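PDB 4XIJ: shikimate 5-dehydrogenase from Mycobacterium fortuitum subsp. fortuitum DSM 46621, which probably catalyses the reversible, NADP-dependent reduction of 3-dehydroshikimate to shikimate, the fourth step of the chorismate pathway that leads to the aromatic amino acids. Local coordinates for residues D225-P230 with A242-Q247; L122-D127 with V216-D221. All blocks are in the same frame, centred on the assembly; numbering follows the deposited sequence.

In the fold
The substrate-binding domain comes first in the chain, followed by the parallel six-stranded sheet of a Rossmann-type domain. Both contacts lie in that second domain. Contact 2 closes the longer loop: it brings 122-127, the end of helix 114-122 and the loop that leads to strand 128-132, onto strand 218-221. Contact 1 opens after contact 2 has closed, so the two stand in series and neither nests nor crosses. It folds the loop 225-230 back over the end of edge strand 241-243 and the start of helix 246-261. Strands 218-221 and 241-243 are neighbours in the sheet. Ile243 O probably accepts from Asp221 N between the strands, and Thr229 OG1 bonds Asp221 OD2 beside them.

Contact 1 (D225-P230 with A242-Q247); sequences DPWPTP and AINGLQ
Trp227 lies across Asn244 at the edge of the Rossmann-type sheet, where strand 241-243 gives way to helix 246-261. Its CG is anti to the backbone N (chi1 -169°), which carries the indole over the strand end. Trp227 CB and CG both lie near Asn244 ND2, at 4.1 and 3.5 Å, and the amide plane stands nearly perpendicular to the indole. Further out, the six-membered ring receives Asn244 CB in a CH-pi contact, 3.3 Å from CB to the ring centroid and almost on the ring normal. Thr229 N and Pro228 CB lie over the opposite face. At the far side of the ring, Trp227 CZ2 packs on Ala242 CB at 4.1 Å, and Trp227 CH2 comes within 3.9 Å of Ile243 O. A water sits in the ring plane at the NE1 edge. It accepts a weak bond from Trp227 NE1 and donates a firmer one to Ala242 O. Thr229 OG1 caps helix 230-237 by accepting from Ala232 N. Asn244 has a second task at the start of the next helix: its OD1 takes a capping bond of 3.0 Å from Leu246 N, bent to 139° at the hydrogen.

Contact 2 (L122-D127 with V216-D221); sequences LGTAGD and VPRVLD
Leu122 and Leu220 have the nearest CA atoms across the contact, 6.5 Å apart, and no backbone-to-backbone hydrogen bond joins the two segments. Helix 114-122 ends at Leu122, and Gly123 leaves helical geometry with positive phi. The carbonyl of Leu122 is met by the guanidinium of Arg218. Arg218 NH2 donates to Leu122 O at 3.0 Å, and Arg218 NH1 donates to the same atom at 3.1 Å. One oxygen is thus held end-on by two nitrogens. It lies close to the guanidinium plane, while the two donors come from opposite faces of the carbonyl plane. Neither bond is straight, with N-H...O angles of 150° and 143°. The Arg218 chain is extended at chi2 but bends at chi3 (66°), which turns the group onto the helix end. Thr124 O also lies at the guanidinium edge, 2.9 Å from Arg218 NH1. Arg218 NE turns elsewhere, to a salt bridge with Glu241. The positive charge at the C-terminal end of the helix would probably suit the helix dipole. Beside the arginine, Leu122 CG packs on Leu220 CB at 4.0 Å. Leu122 CD2 lies 3.9 Å from Arg218 NH1, so this leucine touches both a polar and an apolar neighbour. Leu122 also rests on Val198 of the adjacent strand 196-199 and on Leu145 of helix 138-147, so the end of helix 114-122 is packed against the sheet beside helix 138-147.

Contact 1 (D225-P230 with A242-Q247)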
loop_
_atom_site.group_PDB
_atom_site.type_symbol
_atom_site.label_atom_id
_atom_site.label_comp_id
_atom_site.label_asym_id
_atom_site.label_seq_id
_atom_site.Cartn_x
_atom_site.Cartn_y
_atom_site.Cartn_z
ATOM N N ASP A 225 10.435 -6.083 -9.230
ATOM C CA ASP A 225 10.892 -6.916 -10.334
ATOM C C ASP A 225 11.262 -6.065 -11.531
ATOM O O ASP A 225 10.480 -5.223 -11.982
ATOM C CB ASP A 225 9.818 -7.925 -10.704
ATOM C CG ASP A 225 10.277 -8.893 -11.766
ATOM O OD1 ASP A 225 11.191 -9.712 -11.494
ATOM O OD2 ASP A 225 9.682 -8.856 -12.861
ATOM N N PRO A 226 12.486 -6.232 -12.024
ATOM C CA PRO A 226 13.584 -7.012 -11.431
ATOM C C PRO A 226 14.159 -6.362 -10.156
ATOM O O PRO A 226 13.827 -5.222 -9.837
ATOM C CB PRO A 226 14.631 -7.051 -12.555
ATOM C CG PRO A 226 13.839 -6.790 -13.833
ATOM C CD PRO A 226 12.775 -5.819 -13.412
ATOM N N TRP A 227 14.976 -7.095 -9.415
ATOM C CA TRP A 227 15.605 -6.562 -8.203
ATOM C C TRP A 227 17.055 -7.023 -8.178
ATOM O O TRP A 227 17.318 -8.173 -8.461
ATOM C CB TRP A 227 14.871 -7.042 -6.943
ATOM C CG TRP A 227 15.322 -6.320 -5.713
ATOM C CD1 TRP A 227 16.165 -6.789 -4.746
ATOM C CD2 TRP A 227 15.002 -4.984 -5.355
ATOM N NE1 TRP A 227 16.364 -5.829 -3.787
ATOM C CE2 TRP A 227 15.660 -4.706 -4.142
ATOM C CE3 TRP A 227 14.205 -3.994 -5.938
ATOM C CZ2 TRP A 227 15.533 -3.469 -3.492
ATOM C CZ3 TRP A 227 14.097 -2.769 -5.307
ATOM C CH2 TRP A 227 14.756 -2.521 -4.096
ATOM N N PRO A 228 17.994 -6.153 -7.805
ATOM C CA PRO A 228 17.785 -4.749 -7.399
ATOM C C PRO A 228 17.596 -3.827 -8.587
ATOM O O PRO A 228 18.251 -3.964 -9.635
ATOM C CB PRO A 228 19.089 -4.401 -6.668
ATOM C CG PRO A 228 20.144 -5.335 -7.334
ATOM C CD PRO A 228 19.389 -6.610 -7.624
ATOM N N THR A 229 16.682 -2.882 -8.439
ATOM C CA THR A 229 16.511 -1.830 -9.431
ATOM C C THR A 229 17.757 -0.940 -9.521
ATOM O O THR A 229 18.612 -0.928 -8.603
ATOM C CB THR A 229 15.316 -0.952 -9.048
ATOM O OG1 THR A 229 15.565 -0.415 -7.743
ATOM C CG2 THR A 229 13.999 -1.768 -9.054
ATOM N N PRO A 230 17.873 -0.161 -10.616
ATOM C CA PRO A 230 18.958 0.837 -10.657
ATOM C C PRO A 230 18.981 1.764 -9.442
ATOM O O PRO A 230 20.075 2.061 -8.887
ATOM C CB PRO A 230 18.657 1.624 -11.947
ATOM C CG PRO A 230 18.105 0.562 -12.840
ATOM C CD PRO A 230 17.219 -0.311 -11.926
ATOM N N ALA A 242 18.171 -0.395 0.840
ATOM C CA ALA A 242 17.088 -0.400 -0.120
ATOM C C ALA A 242 16.155 -1.551 0.237
ATOM O O ALA A 242 16.601 -2.685 0.481
ATOM C CB ALA A 242 17.625 -0.565 -1.570
ATOM N N ILE A 243 14.865 -1.257 0.276
ATOM C CA ILE A 243 13.808 -2.223 0.583
ATOM C C ILE A 243 12.878 -2.304 -0.624
ATOM O O ILE A 243 12.547 -1.241 -1.194
ATOM C CB ILE A 243 12.996 -1.764 1.797
ATOM C CG1 ILE A 243 13.912 -1.608 3.012
ATOM C CG2 ILE A 243 11.867 -2.739 2.133
ATOM C CD1 ILE A 243 13.404 -0.606 3.990
ATOM N N ASN A 244 12.463 -3.503 -1.052
ATOM C CA ASN A 244 11.583 -3.506 -2.244
ATOM C C ASN A 244 10.103 -3.693 -1.980
ATOM O O ASN A 244 9.678 -3.934 -0.854
ATOM C CB ASN A 244 12.048 -4.526 -3.301
ATOM C CG ASN A 244 11.853 -5.992 -2.923
ATOM O OD1 ASN A 244 10.847 -6.383 -2.366
ATOM N ND2 ASN A 244 12.782 -6.817 -3.370
ATOM N N GLY A 245 9.316 -3.559 -3.054
ATOM C CA GLY A 245 7.875 -3.520 -2.934
ATOM C C GLY A 245 7.237 -4.786 -2.423
ATOM O O GLY A 245 6.096 -4.726 -1.987
ATOM N N LEU A 246 7.933 -5.924 -2.464
ATOM C CA LEU A 246 7.332 -7.140 -1.863
ATOM C C LEU A 246 7.051 -6.899 -0.384
ATOM O O LEU A 246 6.101 -7.471 0.167
ATOM C CB LEU A 246 8.217 -8.384 -2.021
ATOM C CG LEU A 246 8.275 -8.867 -3.466
ATOM C CD1 LEU A 246 9.348 -9.964 -3.513
ATOM C CD2 LEU A 246 6.892 -9.389 -3.972
ATOM N N GLN A 247 7.855 -6.076 0.285
ATOM C CA GLN A 247 7.566 -5.827 1.704
ATOM C C GLN A 247 6.306 -4.959 1.918
ATOM O O GLN A 247 5.645 -5.085 2.950
ATOM C CB GLN A 247 8.777 -5.155 2.396
ATOM C CG GLN A 247 10.029 -6.018 2.367
ATOM C CD GLN A 247 9.786 -7.440 2.892
ATOM O OE1 GLN A 247 10.153 -8.434 2.229
ATOM N NE2 GLN A 247 9.241 -7.547 4.074
HETATM O O HOH W 1 17.891 -4.601 -1.055
#

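Contact 2 (L122-D127 with V216-D221)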
loop_
_atom_site.group_PDB
_atom_site.type_symbol
_atom_site.label_atom_id
_atom_site.label_comp_id
_atom_site.label_asym_id
_atom_site.label_seq_id
_atom_site.Cartn_x
_atom_site.Cartn_y
_atom_site.Cartn_z
ATOM N N LEU A 122 8.868 0.181 5.901
ATOM C CA LEU A 122 9.917 1.127 6.255
ATOM C C LEU A 122 10.334 1.050 7.718
ATOM O O LEU A 122 11.495 1.283 8.053
ATOM C CB LEU A 122 9.442 2.539 5.963
ATOM C CG LEU A 122 9.907 3.197 4.695
ATOM C CD1 LEU A 122 9.332 4.637 4.630
ATOM C CD2 LEU A 122 11.469 3.271 4.648
ATOM N N GLY A 123 9.394 0.744 8.604
ATOM C CA GLY A 123 9.681 0.784 10.032
ATOM C C GLY A 123 9.603 2.184 10.618
ATOM O O GLY A 123 8.701 2.498 11.416
ATOM N N THR A 124 10.587 3.016 10.280
ATOM C CA THR A 124 10.542 4.459 10.585
ATOM C C THR A 124 11.069 5.182 9.357
ATOM O O THR A 124 11.773 4.599 8.522
ATOM C CB THR A 124 11.399 4.821 11.826
ATOM O OG1 THR A 124 11.208 6.191 12.175
ATOM C CG2 THR A 124 12.911 4.595 11.550
ATOM N N ALA A 125 10.717 6.458 9.235
ATOM C CA ALA A 125 11.224 7.266 8.134
ATOM C C ALA A 125 12.022 8.479 8.639
ATOM O O ALA A 125 12.272 9.423 7.872
ATOM C CB ALA A 125 10.050 7.732 7.248
ATOM N N GLY A 126 12.420 8.493 9.923
ATOM C CA GLY A 126 13.097 9.672 10.451
ATOM C C GLY A 126 12.235 10.914 10.465
ATOM O O GLY A 126 11.011 10.853 10.580
ATOM N N ASP A 127 12.895 12.053 10.298
ATOM C CA ASP A 127 12.229 13.360 10.390
ATOM C C ASP A 127 11.826 13.947 9.038
ATOM O O ASP A 127 10.834 14.629 8.943
ATOM C CB ASP A 127 13.122 14.381 11.082
ATOM C CG ASP A 127 13.380 14.056 12.535
ATOM O OD1 ASP A 127 12.727 13.152 13.138
ATOM O OD2 ASP A 127 14.295 14.731 13.064
ATOM N N VAL A 216 20.058 9.190 -0.200
ATOM C CA VAL A 216 18.998 9.030 0.808
ATOM C C VAL A 216 19.290 7.755 1.610
ATOM O O VAL A 216 19.509 6.729 1.008
ATOM C CB VAL A 216 17.628 8.923 0.140
ATOM C CG1 VAL A 216 16.543 8.723 1.203
ATOM C CG2 VAL A 216 17.287 10.201 -0.742
ATOM N N PRO A 217 19.367 7.850 2.956
ATOM C CA PRO A 217 19.908 6.706 3.699
ATOM C C PRO A 217 19.085 5.420 3.602
ATOM O O PRO A 217 19.669 4.353 3.641
ATOM C CB PRO A 217 19.956 7.235 5.143
ATOM C CG PRO A 217 20.126 8.711 4.977
ATOM C CD PRO A 217 19.255 9.062 3.788
ATOM N N ARG A 218 17.763 5.527 3.552
ATOM C CA ARG A 218 16.874 4.371 3.506
ATOM C C ARG A 218 15.819 4.647 2.464
ATOM O O ARG A 218 15.135 5.663 2.499
ATOM C CB ARG A 218 16.266 4.124 4.874
ATOM C CG ARG A 218 17.360 3.922 5.893
ATOM C CD ARG A 218 16.787 3.508 7.232
ATOM N NE ARG A 218 16.147 2.190 7.209
ATOM C CZ ARG A 218 14.845 1.982 7.375
ATOM N NH1 ARG A 218 14.049 3.016 7.571
ATOM N NH2 ARG A 218 14.357 0.738 7.348
ATOM N N VAL A 219 15.692 3.755 1.501
ATOM C CA VAL A 219 14.766 3.937 0.392
ATOM C C VAL A 219 13.877 2.709 0.240
ATOM O O VAL A 219 14.392 1.590 0.088
ATOM C CB VAL A 219 15.529 4.206 -0.933
ATOM C CG1 VAL A 219 14.522 4.296 -2.090
ATOM C CG2 VAL A 219 16.348 5.511 -0.778
ATOM N N LEU A 220 12.562 2.923 0.322
ATOM C CA LEU A 220 11.554 1.930 -0.007
ATOM C C LEU A 220 11.165 2.139 -1.463
ATOM O O LEU A 220 10.627 3.184 -1.826
ATOM C CB LEU A 220 10.342 2.050 0.935
ATOM C CG LEU A 220 9.143 1.196 0.568
ATOM C CD1 LEU A 220 9.523 -0.273 0.668
ATOM C CD2 LEU A 220 8.009 1.531 1.556
ATOM N N ASP A 221 11.504 1.149 -2.291
ATOM C CA ASP A 221 11.174 1.168 -3.696
ATOM C C ASP A 221 9.926 0.287 -3.894
ATOM O O ASP A 221 9.943 -0.893 -3.551
ATOM C CB ASP A 221 12.367 0.627 -4.498
ATOM C CG ASP A 221 12.224 0.814 -5.982
ATOM O OD1 ASP A 221 11.153 1.209 -6.474
ATOM O OD2 ASP A 221 13.239 0.621 -6.676
#